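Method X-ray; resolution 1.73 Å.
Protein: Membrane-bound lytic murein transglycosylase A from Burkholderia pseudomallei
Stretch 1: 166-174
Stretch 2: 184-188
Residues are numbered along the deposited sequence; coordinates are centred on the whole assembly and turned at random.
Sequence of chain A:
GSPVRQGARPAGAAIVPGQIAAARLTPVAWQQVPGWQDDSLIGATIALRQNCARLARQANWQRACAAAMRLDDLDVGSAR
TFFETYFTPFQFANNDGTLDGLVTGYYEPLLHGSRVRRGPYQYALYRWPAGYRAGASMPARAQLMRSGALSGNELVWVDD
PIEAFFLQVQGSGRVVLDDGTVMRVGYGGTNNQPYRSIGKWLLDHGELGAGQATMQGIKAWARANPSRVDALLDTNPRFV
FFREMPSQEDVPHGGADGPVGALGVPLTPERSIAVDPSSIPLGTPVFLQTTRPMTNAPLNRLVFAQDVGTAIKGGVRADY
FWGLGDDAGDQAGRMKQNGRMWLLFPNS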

# COMPACT_ATOMS: atom_id res chain seq x y z
N PHE A 166 -13.79 -0.76 -5.98
CA PHE A 166 -12.39 -1.10 -5.67
C PHE A 166 -12.06 -1.02 -4.20
O PHE A 166 -11.13 -1.70 -3.76
N LEU A 167 -12.86 -0.30 -3.41
CA LEU A 167 -12.70 -0.40 -1.97
C LEU A 167 -13.11 -1.79 -1.51
O LEU A 167 -12.47 -2.37 -0.62
N GLN A 168 -14.19 -2.34 -2.09
CA GLN A 168 -14.55 -3.73 -1.82
C GLN A 168 -13.43 -4.70 -2.17
O GLN A 168 -13.20 -5.66 -1.44
N VAL A 169 -12.77 -4.50 -3.31
CA VAL A 169 -11.66 -5.38 -3.69
C VAL A 169 -10.57 -5.34 -2.62
O VAL A 169 -10.03 -6.38 -2.22
N GLN A 170 -10.27 -4.15 -2.08
CA GLN A 170 -9.23 -4.05 -1.07
C GLN A 170 -9.70 -4.59 0.29
O GLN A 170 -8.92 -5.20 1.02
N GLY A 171 -10.98 -4.40 0.64
CA GLY A 171 -11.48 -4.81 1.93
C GLY A 171 -11.50 -3.74 3.00
O GLY A 171 -12.19 -3.90 4.01
N SER A 172 -10.72 -2.66 2.82
CA SER A 172 -10.59 -1.68 3.87
C SER A 172 -10.06 -0.37 3.30
O SER A 172 -9.44 -0.35 2.22
N GLY A 173 -10.31 0.72 4.01
CA GLY A 173 -9.81 2.01 3.54
C GLY A 173 -10.39 3.13 4.38
O GLY A 173 -10.91 2.90 5.47
N ARG A 174 -10.29 4.34 3.87
CA ARG A 174 -10.74 5.49 4.64
C ARG A 174 -11.67 6.35 3.80
O ARG A 174 -11.52 6.46 2.58
N ARG A 184 -12.79 5.38 9.11
CA ARG A 184 -12.06 4.20 8.64
C ARG A 184 -13.00 3.00 8.57
O ARG A 184 -13.79 2.76 9.47
N VAL A 185 -12.93 2.28 7.46
CA VAL A 185 -13.77 1.09 7.29
C VAL A 185 -12.85 -0.10 7.12
O VAL A 185 -11.76 0.03 6.55
N GLY A 186 -13.28 -1.25 7.65
CA GLY A 186 -12.56 -2.50 7.51
C GLY A 186 -13.49 -3.63 7.12
O GLY A 186 -14.67 -3.40 6.83
N TYR A 187 -12.96 -4.85 7.10
CA TYR A 187 -13.63 -5.97 6.45
C TYR A 187 -14.80 -6.44 7.30
O TYR A 187 -14.66 -6.62 8.50
N GLY A 188 -15.96 -6.60 6.66
CA GLY A 188 -17.19 -6.87 7.35
C GLY A 188 -17.88 -8.10 6.81
O GLY A 188 -19.03 -8.36 7.17

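The two stretches meet as a short antiparallel β pairing held by backbone hydrogen bonds, with one small apolar contact on one face of the sheet and two like-charged arginines close together on the other. The pairing centres on Gly173 and Val185, whose main chains are joined in both directions: Gly173 N donates to Val185 O at 3.0 Å and Val185 N to Gly173 O at 2.9 Å, both nearly linear. No hydrogen bond between the stretches involves a side chain.

Val185, with chi1 in the m rotamer, points to the face on which Leu167 lies. Leu167 belongs to the last turns of the helix that precedes the strand, and its CA-to-CB bond is directed toward the second stretch. With chi1 t and chi2 p, it brings CD2 to 4.1 Å from Val185 CG2, the one apolar side-chain contact between the stretches. Gly173 leaves room for this arrangement: a CB there would point to the same face and lie only 2.8 Å from Leu167 CD1, a clash.

On the opposite face, Arg174 and Arg184 form a non-hydrogen-bonded pair, their CA atoms 4.4 Å apart. Arg184 starts from an m chi1, and the end of its side chain comes nearer to the first stretch than its CA-to-CB direction suggests. Its NE sits over one face of the Arg174 guanidinium, 3.7 Å from Arg174 NH2, whereas that NH2 lies at the edge of the Arg184 guanidinium, near its plane. The two groups are therefore not stacked face to face, and their like charges offer each other no attraction. Arg174, whose chi1 of 122° falls between wells, has NH1 and NH2 hydrogen-bonded elsewhere in the structure; its NE is buried by the contact without a partner.

Toward the helix end, the packing relies more on main chain. Gly171 leaves the helix with positive phi, at backbone angles that would jam a CB against the preceding carbonyl oxygen. Its O lies 3.3 Å from Tyr187 N, but the angle is too poor for a hydrogen bond. Ser172 points sideways in the p rotamer, and its CB packs 3.9 Å from Gly186 CA, while its CA approaches Val185 O at 3.4 Å. Tyr187, chi1 t, also points sideways; its side chain comes nearest through CB, 3.9 Å from Gly171 O. Phe166, Gln168, Val169 and Gln170 keep their side chains out of reach of the second stretch.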

# COMPACT_ATOMS: atom_id res chain seq x y z
CB PHE A 166 -11.44 -0.23 -6.50
CG PHE A 166 -11.40 -0.70 -7.93
CD1 PHE A 166 -10.88 -1.96 -8.24
CD2 PHE A 166 -11.97 0.04 -8.94
CE1 PHE A 166 -10.89 -2.43 -9.53
CE2 PHE A 166 -11.97 -0.42 -10.25
CZ PHE A 166 -11.44 -1.65 -10.54
CB LEU A 167 -13.53 0.68 -1.27
CG LEU A 167 -13.70 0.61 0.23
CD1 LEU A 167 -12.35 0.96 0.83
CD2 LEU A 167 -14.68 1.61 0.71
CB GLN A 168 -15.82 -4.13 -2.56
CG GLN A 168 -17.05 -3.58 -1.94
CD GLN A 168 -18.26 -3.86 -2.80
OE1 GLN A 168 -18.26 -3.60 -4.01
NE2 GLN A 168 -19.31 -4.34 -2.17
CB VAL A 169 -11.12 -5.03 -5.09
CG1 VAL A 169 -9.87 -5.81 -5.37
CG2 VAL A 169 -12.17 -5.34 -6.18
CB GLN A 170 -8.76 -2.60 -0.98
CG GLN A 170 -7.81 -2.37 0.21
CD GLN A 170 -6.35 -2.34 -0.21
OE1 GLN A 170 -6.00 -2.73 -1.35
NE2 GLN A 170 -5.49 -1.84 0.68
CB SER A 172 -9.67 -2.21 4.98
OG SER A 172 -8.34 -2.33 4.50
CB ARG A 174 -9.53 6.29 5.16
CG ARG A 174 -9.49 7.71 4.73
CD ARG A 174 -8.12 8.32 4.95
NE ARG A 174 -7.17 7.44 5.62
CZ ARG A 174 -6.07 7.91 6.22
NH1 ARG A 174 -5.84 9.22 6.21
NH2 ARG A 174 -5.22 7.08 6.82
CB ARG A 184 -10.86 3.90 9.56
CG ARG A 184 -10.00 5.11 9.71
CD ARG A 184 -8.48 4.85 9.64
NE ARG A 184 -7.71 6.09 9.42
CZ ARG A 184 -7.84 7.21 10.14
NH1 ARG A 184 -8.68 7.28 11.18
NH2 ARG A 184 -7.09 8.27 9.85
CB VAL A 185 -14.71 1.23 6.10
CG1 VAL A 185 -15.66 2.41 6.27
CG2 VAL A 185 -13.94 1.31 4.77
CB TYR A 187 -12.63 -7.10 6.20
CG TYR A 187 -13.22 -8.39 5.63
CD1 TYR A 187 -13.33 -8.59 4.24
CD2 TYR A 187 -13.66 -9.41 6.48
CE1 TYR A 187 -13.86 -9.77 3.72
CE2 TYR A 187 -14.20 -10.60 5.97
CZ TYR A 187 -14.30 -10.77 4.60
OH TYR A 187 -14.82 -11.95 4.11